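Local structure of conserved hypothetical protein (Sulfolobus solfataricus, 2FNA) at residues Glu213-Leu218 against Lys230-Val235. The protein is an archaeal AAA+ ATPase that binds ADP and probably hydrolyses ATP, its precise cellular role being uncertain. Sequence-based numbering, arbitrary orientation.
Sequences EAIEFL and KDYEVV
Where residues 213-218 of helix 211-225 meet residues 230-235 at the start of helix 232-239, the CA atoms of Ile215 and Tyr232 come nearest, 5.7 Å apart. These successive helices, joined by a short loop, lie in a helical region beside the parallel sheet of the P-loop fold, consistent with the small helical (lid) domain of AAA+ ATPases. Tyr232 lies against two residues one helical turn apart. Its CB sits 3.9 Å from Ile215 CG1, with Ile215 CG2 about as near. Its ring turns an edge to Leu218, whose CB sits near the ring plane, 3.7 Å from Tyr232 CD1. Arg219 and Phe222, further along the first helix, also touch Tyr232. Glu233 starts out away from the first helix, but a bend at chi2 (-71°) carries its CD back to 3.7 Å from Ile215 CD1; its carboxylate is salt-bridged to Arg211. An alanine at Ile215 would probably open a gap beside Tyr232 CB and leave the Glu233 carboxylate without its apolar neighbour. On the buried side, where helix 243-256 touches Val235 through Phe249, Leu218 and Val235 meet tip to tip. Leu218 CD1 runs on anti to its CA (chi2 178°) and rests 3.7 Å from Val235 CG1.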
loop_
_atom_site.group_PDB
_atom_site.type_symbol
_atom_site.label_atom_id
_atom_site.label_comp_id
_atom_site.label_asym_id
_atom_site.label_seq_id
_atom_site.Cartn_x
_atom_site.Cartn_y
_atom_site.Cartn_z
ATOM N N GLU A 213 -19.553 -1.928 -10.638
ATOM C CA GLU A 213 -18.441 -2.879 -10.445
ATOM C C GLU A 213 -18.582 -3.711 -9.178
ATOM O O GLU A 213 -18.331 -4.909 -9.177
ATOM C CB GLU A 213 -17.103 -2.136 -10.365
ATOM C CG GLU A 213 -16.577 -1.719 -11.729
ATOM C CD GLU A 213 -15.378 -0.796 -11.644
ATOM O OE1 GLU A 213 -15.225 -0.087 -10.634
ATOM O OE2 GLU A 213 -14.606 -0.766 -12.625
ATOM N N ALA A 214 -18.988 -3.058 -8.099
ATOM C CA ALA A 214 -19.155 -3.713 -6.830
ATOM C C ALA A 214 -20.196 -4.814 -6.942
ATOM O O ALA A 214 -19.980 -5.946 -6.493
ATOM C CB ALA A 214 -19.549 -2.694 -5.771
ATOM N N ILE A 215 -21.314 -4.475 -7.565
ATOM C CA ILE A 215 -22.421 -5.395 -7.807
ATOM C C ILE A 215 -21.957 -6.554 -8.691
ATOM O O ILE A 215 -22.244 -7.709 -8.403
ATOM C CB ILE A 215 -23.639 -4.630 -8.437
ATOM C CG1 ILE A 215 -24.278 -3.759 -7.347
ATOM C CG2 ILE A 215 -24.661 -5.596 -9.057
ATOM C CD1 ILE A 215 -25.263 -2.785 -7.843
ATOM N N GLU A 216 -21.248 -6.243 -9.774
ATOM C CA GLU A 216 -20.732 -7.281 -10.648
ATOM C C GLU A 216 -19.709 -8.189 -9.945
ATOM O O GLU A 216 -19.641 -9.365 -10.244
ATOM C CB GLU A 216 -20.155 -6.661 -11.920
ATOM C CG GLU A 216 -19.722 -7.674 -12.983
ATOM C CD GLU A 216 -20.799 -8.728 -13.324
ATOM O OE1 GLU A 216 -22.017 -8.401 -13.368
ATOM O OE2 GLU A 216 -20.403 -9.893 -13.552
ATOM N N PHE A 217 -18.927 -7.644 -9.012
ATOM C CA PHE A 217 -17.936 -8.420 -8.237
ATOM C C PHE A 217 -18.626 -9.470 -7.368
ATOM O O PHE A 217 -18.251 -10.649 -7.338
ATOM C CB PHE A 217 -17.116 -7.446 -7.362
ATOM C CG PHE A 217 -16.227 -8.109 -6.355
ATOM C CD1 PHE A 217 -15.120 -8.823 -6.773
ATOM C CD2 PHE A 217 -16.483 -8.009 -4.991
ATOM C CE1 PHE A 217 -14.285 -9.437 -5.879
ATOM C CE2 PHE A 217 -15.651 -8.612 -4.083
ATOM C CZ PHE A 217 -14.535 -9.349 -4.520
ATOM N N LEU A 218 -19.646 -9.029 -6.652
ATOM C CA LEU A 218 -20.407 -9.911 -5.765
ATOM C C LEU A 218 -21.150 -10.963 -6.567
ATOM O O LEU A 218 -21.109 -12.139 -6.221
ATOM C CB LEU A 218 -21.430 -9.102 -5.000
ATOM C CG LEU A 218 -20.818 -8.186 -3.958
ATOM C CD1 LEU A 218 -21.923 -7.448 -3.338
ATOM C CD2 LEU A 218 -20.052 -8.999 -2.909
ATOM N N LYS A 230 -29.771 -11.841 -3.992
ATOM C CA LYS A 230 -30.669 -10.810 -4.540
ATOM C C LYS A 230 -30.324 -9.363 -4.132
ATOM O O LYS A 230 -30.455 -8.421 -4.944
ATOM C CB LYS A 230 -32.120 -11.144 -4.158
ATOM C CG LYS A 230 -32.773 -12.208 -5.047
ATOM N N ASP A 231 -29.823 -9.204 -2.909
ATOM C CA ASP A 231 -29.689 -7.894 -2.260
ATOM C C ASP A 231 -28.390 -7.114 -2.551
ATOM O O ASP A 231 -27.774 -6.570 -1.640
ATOM C CB ASP A 231 -29.789 -8.113 -0.749
ATOM C CG ASP A 231 -31.119 -8.643 -0.339
ATOM O OD1 ASP A 231 -32.100 -7.875 -0.426
ATOM O OD2 ASP A 231 -31.170 -9.821 0.072
ATOM N N TYR A 232 -27.976 -7.046 -3.807
ATOM C CA TYR A 232 -26.722 -6.403 -4.137
ATOM C C TYR A 232 -26.702 -4.911 -3.780
ATOM O O TYR A 232 -25.674 -4.398 -3.376
ATOM C CB TYR A 232 -26.407 -6.579 -5.611
ATOM C CG TYR A 232 -26.197 -8.006 -6.033
ATOM C CD1 TYR A 232 -24.986 -8.661 -5.784
ATOM C CD2 TYR A 232 -27.193 -8.700 -6.707
ATOM C CE1 TYR A 232 -24.796 -9.991 -6.169
ATOM C CE2 TYR A 232 -27.001 -10.010 -7.125
ATOM C CZ TYR A 232 -25.804 -10.648 -6.866
ATOM O OH TYR A 232 -25.643 -11.948 -7.282
ATOM N N GLU A 233 -27.833 -4.222 -3.926
ATOM C CA GLU A 233 -27.862 -2.767 -3.746
ATOM C C GLU A 233 -27.685 -2.377 -2.297
ATOM O O GLU A 233 -26.980 -1.415 -1.999
ATOM C CB GLU A 233 -29.180 -2.170 -4.248
ATOM C CG GLU A 233 -29.420 -2.331 -5.717
ATOM C CD GLU A 233 -28.513 -1.469 -6.533
ATOM O OE1 GLU A 233 -28.193 -0.338 -6.099
ATOM O OE2 GLU A 233 -28.119 -1.931 -7.618
ATOM N N VAL A 234 -28.321 -3.107 -1.392
ATOM C CA VAL A 234 -28.155 -2.817 0.017
ATOM C C VAL A 234 -26.719 -3.095 0.464
ATOM O O VAL A 234 -26.203 -2.401 1.335
ATOM C CB VAL A 234 -29.169 -3.559 0.935
ATOM C CG1 VAL A 234 -28.963 -5.042 0.920
ATOM C CG2 VAL A 234 -29.062 -3.033 2.372
ATOM N N VAL A 235 -26.079 -4.101 -0.132
ATOM C CA VAL A 235 -24.705 -4.403 0.237
ATOM C C VAL A 235 -23.841 -3.210 -0.162
ATOM O O VAL A 235 -23.101 -2.714 0.655
ATOM C CB VAL A 235 -24.164 -5.711 -0.380
ATOM C CG1 VAL A 235 -22.668 -5.906 -0.015
ATOM C CG2 VAL A 235 -24.953 -6.902 0.097
#